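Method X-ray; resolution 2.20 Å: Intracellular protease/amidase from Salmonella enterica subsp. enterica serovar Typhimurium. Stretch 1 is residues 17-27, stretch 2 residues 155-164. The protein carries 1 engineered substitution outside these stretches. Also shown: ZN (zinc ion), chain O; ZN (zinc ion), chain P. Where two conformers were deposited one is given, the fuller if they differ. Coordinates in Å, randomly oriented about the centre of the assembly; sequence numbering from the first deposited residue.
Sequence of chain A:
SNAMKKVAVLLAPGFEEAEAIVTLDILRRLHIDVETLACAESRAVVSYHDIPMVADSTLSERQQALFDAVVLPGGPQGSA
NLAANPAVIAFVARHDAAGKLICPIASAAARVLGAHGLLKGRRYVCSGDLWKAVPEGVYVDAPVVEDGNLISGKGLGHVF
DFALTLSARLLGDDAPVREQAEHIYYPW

Stretch 1 17-27: EAEAIVTLDIL
Stretch 2, residues 155-164: GLGHVFDFAL

Two helical stretches of one chain pack mainly through apolar side chains, with some contacts to backbone and to the Thr23 hydroxyl, and no hydrogen bond between them, burying 543 Å² in total. Residues 17-27 are helical throughout; in the second stretch a 3-10 turn at 156-157 leads through His158, at the N-cap position, into helix 159-164. The helices run in broadly the same direction, crossing at -42°, with axes 8.9 Å apart at closest approach. Register is set by two CA pairs: Glu19 CA lies 5.7 Å from Leu156 CA, and Thr23 CA lies 5.0 Å from Ala163 CA.

Ala18, Val22 and Ile26, one turn apart, point toward the partner. At the first turn, Leu156 (chi1 t, chi2 p) starts sideways but reaches in, and its CD1 lies 3.5 Å from Ala18 CB; the small methyl leaves space for the leucine tip. Val22 (t) is the central bump: its CG1 sits 3.6 Å from Val159 CG1 and over one face of the Phe160 ring, 3.8 Å from the centroid, a CH-pi contact with CE1 at 3.4 Å. Phe160 (chi1 m, chi2 -69°) also meets Ile26 at its edge, Ile26 CD1 to Phe160 CD1 being 4.0 Å.

Ala163 lets the backbones draw close: its CB lies 3.9 Å from Thr23 CA and 3.7 Å from Ile26 CB. Ile26 (m, m) extends its other branch to Leu164 (m, t), with CG2 3.7 Å from Leu164 CD2.

Along the flank, Val159 (p) places CG2 3.5 Å from Glu19 O and 3.7 Å from Thr23 OG1. Thr23 (m) suits this buried site because OG1 donates to Glu19 O (2.8 Å) within its own helix, where the backbone bond Thr23 N to Glu19 O is weak (3.4 Å). The edge of Phe162 (chi1 t, chi2 85°) closes this side, CE2 lying 3.7 Å from Thr23 OG1. Ala20 and Leu24 point away from the contact.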

# COMPACT_ATOMS: atom_id res chain seq x y z
N GLU A 17 0.46 3.67 -6.31
CA GLU A 17 1.33 2.89 -5.46
C GLU A 17 0.60 2.05 -4.44
O GLU A 17 1.04 0.96 -4.11
CB GLU A 17 2.39 3.75 -4.79
CG GLU A 17 1.93 4.74 -3.72
CD GLU A 17 0.97 5.80 -4.20
OE1 GLU A 17 1.27 6.43 -5.23
OE2 GLU A 17 -0.10 5.97 -3.54
N ALA A 18 -0.50 2.56 -3.92
CA ALA A 18 -1.21 1.83 -2.89
C ALA A 18 -1.80 0.53 -3.47
O ALA A 18 -1.69 -0.54 -2.87
CB ALA A 18 -2.28 2.72 -2.27
N GLU A 19 -2.32 0.62 -4.70
CA GLU A 19 -2.92 -0.54 -5.37
C GLU A 19 -1.88 -1.61 -5.62
O GLU A 19 -2.10 -2.78 -5.27
CB GLU A 19 -3.53 -0.13 -6.71
CG GLU A 19 -4.71 0.79 -6.61
CD GLU A 19 -5.12 1.36 -7.96
OE1 GLU A 19 -4.61 0.94 -9.01
OE2 GLU A 19 -5.93 2.29 -7.95
N ALA A 20 -0.77 -1.20 -6.24
CA ALA A 20 0.35 -2.05 -6.51
C ALA A 20 1.03 -2.60 -5.27
O ALA A 20 1.37 -3.79 -5.20
CB ALA A 20 1.38 -1.30 -7.35
N ILE A 21 1.29 -1.74 -4.29
CA ILE A 21 2.04 -2.21 -3.12
C ILE A 21 1.24 -3.18 -2.23
O ILE A 21 1.83 -4.13 -1.73
CB ILE A 21 2.62 -1.06 -2.27
CG1 ILE A 21 3.79 -0.36 -2.97
CG2 ILE A 21 3.08 -1.57 -0.92
CD1 ILE A 21 4.26 -0.99 -4.27
N VAL A 22 -0.06 -2.94 -2.03
CA VAL A 22 -0.86 -3.88 -1.21
C VAL A 22 -0.88 -5.23 -1.92
O VAL A 22 -0.66 -6.26 -1.28
CB VAL A 22 -2.27 -3.36 -0.87
CG1 VAL A 22 -3.09 -4.41 -0.11
CG2 VAL A 22 -2.21 -2.12 -0.01
N THR A 23 -1.04 -5.24 -3.25
CA THR A 23 -1.12 -6.50 -3.98
C THR A 23 0.20 -7.24 -3.87
O THR A 23 0.26 -8.46 -3.69
CB THR A 23 -1.44 -6.28 -5.48
OG1 THR A 23 -2.61 -5.48 -5.61
CG2 THR A 23 -1.68 -7.63 -6.19
N LEU A 24 1.28 -6.49 -4.01
CA LEU A 24 2.59 -7.08 -3.90
C LEU A 24 2.84 -7.63 -2.49
O LEU A 24 3.37 -8.72 -2.31
CB LEU A 24 3.61 -6.02 -4.29
CG LEU A 24 5.02 -6.51 -4.26
CD1 LEU A 24 5.77 -5.78 -5.36
CD2 LEU A 24 5.60 -6.30 -2.86
N ASP A 25 2.47 -6.87 -1.49
CA ASP A 25 2.63 -7.32 -0.11
C ASP A 25 1.86 -8.64 0.13
O ASP A 25 2.38 -9.60 0.71
CB ASP A 25 2.19 -6.21 0.86
CG ASP A 25 1.92 -6.68 2.24
OD1 ASP A 25 2.76 -6.40 3.10
OD2 ASP A 25 0.85 -7.30 2.54
N ILE A 26 0.61 -8.69 -0.30
CA ILE A 26 -0.21 -9.90 -0.05
C ILE A 26 0.44 -11.11 -0.73
O ILE A 26 0.69 -12.14 -0.09
CB ILE A 26 -1.65 -9.71 -0.56
CG1 ILE A 26 -2.35 -8.61 0.24
CG2 ILE A 26 -2.44 -11.01 -0.50
CD1 ILE A 26 -2.45 -8.88 1.72
N LEU A 27 0.75 -10.96 -2.02
CA LEU A 27 1.38 -12.02 -2.79
C LEU A 27 2.66 -12.51 -2.12
O LEU A 27 2.87 -13.73 -2.00
CB LEU A 27 1.65 -11.58 -4.22
CG LEU A 27 0.45 -11.27 -5.14
CD1 LEU A 27 0.91 -10.57 -6.42
CD2 LEU A 27 -0.30 -12.54 -5.52
N GLY A 155 -11.27 -0.75 -7.28
CA GLY A 155 -10.47 0.39 -6.86
C GLY A 155 -9.75 0.11 -5.55
O GLY A 155 -9.85 -0.98 -5.00
N LEU A 156 -9.03 1.13 -5.04
CA LEU A 156 -8.16 0.98 -3.88
C LEU A 156 -8.87 0.45 -2.65
O LEU A 156 -8.33 -0.38 -1.93
CB LEU A 156 -7.42 2.28 -3.57
CG LEU A 156 -6.49 2.29 -2.34
CD1 LEU A 156 -5.43 1.22 -2.46
CD2 LEU A 156 -5.89 3.68 -2.09
N GLY A 157 -10.11 0.88 -2.43
CA GLY A 157 -10.88 0.38 -1.30
C GLY A 157 -11.06 -1.10 -1.33
O GLY A 157 -11.31 -1.71 -0.31
N HIS A 158 -10.95 -1.72 -2.49
CA HIS A 158 -11.17 -3.17 -2.58
C HIS A 158 -9.91 -3.96 -2.88
O HIS A 158 -10.00 -5.13 -3.22
CB HIS A 158 -12.20 -3.47 -3.65
CG HIS A 158 -13.52 -2.83 -3.40
ND1 HIS A 158 -14.36 -3.24 -2.40
CD2 HIS A 158 -14.18 -1.85 -4.07
CE1 HIS A 158 -15.47 -2.52 -2.43
NE2 HIS A 158 -15.38 -1.68 -3.44
N VAL A 159 -8.75 -3.35 -2.66
CA VAL A 159 -7.49 -3.95 -3.06
C VAL A 159 -7.16 -5.25 -2.32
O VAL A 159 -6.59 -6.16 -2.89
CB VAL A 159 -6.32 -2.95 -2.94
CG1 VAL A 159 -5.99 -2.66 -1.47
CG2 VAL A 159 -5.10 -3.46 -3.67
N PHE A 160 -7.54 -5.35 -1.05
CA PHE A 160 -7.30 -6.59 -0.30
C PHE A 160 -8.08 -7.73 -0.93
O PHE A 160 -7.53 -8.81 -1.17
CB PHE A 160 -7.62 -6.42 1.19
CG PHE A 160 -6.59 -5.60 1.95
CD1 PHE A 160 -5.31 -6.11 2.17
CD2 PHE A 160 -6.91 -4.34 2.46
CE1 PHE A 160 -4.37 -5.37 2.86
CE2 PHE A 160 -5.96 -3.59 3.16
CZ PHE A 160 -4.69 -4.11 3.36
N ASP A 161 -9.35 -7.47 -1.23
CA ASP A 161 -10.19 -8.50 -1.84
C ASP A 161 -9.58 -8.94 -3.18
O ASP A 161 -9.50 -10.15 -3.46
CB ASP A 161 -11.63 -8.00 -2.02
CG ASP A 161 -12.60 -9.14 -2.31
OD1 ASP A 161 -12.13 -10.29 -2.38
OD2 ASP A 161 -13.81 -8.87 -2.47
N PHE A 162 -9.15 -7.97 -3.97
CA PHE A 162 -8.51 -8.22 -5.27
C PHE A 162 -7.27 -9.08 -5.12
O PHE A 162 -7.11 -10.08 -5.84
CB PHE A 162 -8.20 -6.87 -5.94
CG PHE A 162 -7.27 -6.96 -7.13
CD1 PHE A 162 -7.76 -7.25 -8.41
CD2 PHE A 162 -5.91 -6.72 -6.98
CE1 PHE A 162 -6.90 -7.31 -9.50
CE2 PHE A 162 -5.05 -6.76 -8.07
CZ PHE A 162 -5.55 -7.08 -9.33
N ALA A 163 -6.40 -8.68 -4.20
CA ALA A 163 -5.15 -9.39 -3.96
C ALA A 163 -5.37 -10.81 -3.41
O ALA A 163 -4.73 -11.77 -3.85
CB ALA A 163 -4.26 -8.59 -3.00
N LEU A 164 -6.28 -10.95 -2.44
CA LEU A 164 -6.54 -12.28 -1.86
C LEU A 164 -7.17 -13.19 -2.92
O LEU A 164 -6.75 -14.32 -3.08
CB LEU A 164 -7.38 -12.17 -0.59
CG LEU A 164 -6.67 -11.39 0.52
CD1 LEU A 164 -7.66 -10.96 1.58
CD2 LEU A 164 -5.49 -12.12 1.17
ZN ZN O . -1.62 6.65 -4.17
ZN ZN P . 4.77 -5.79 2.98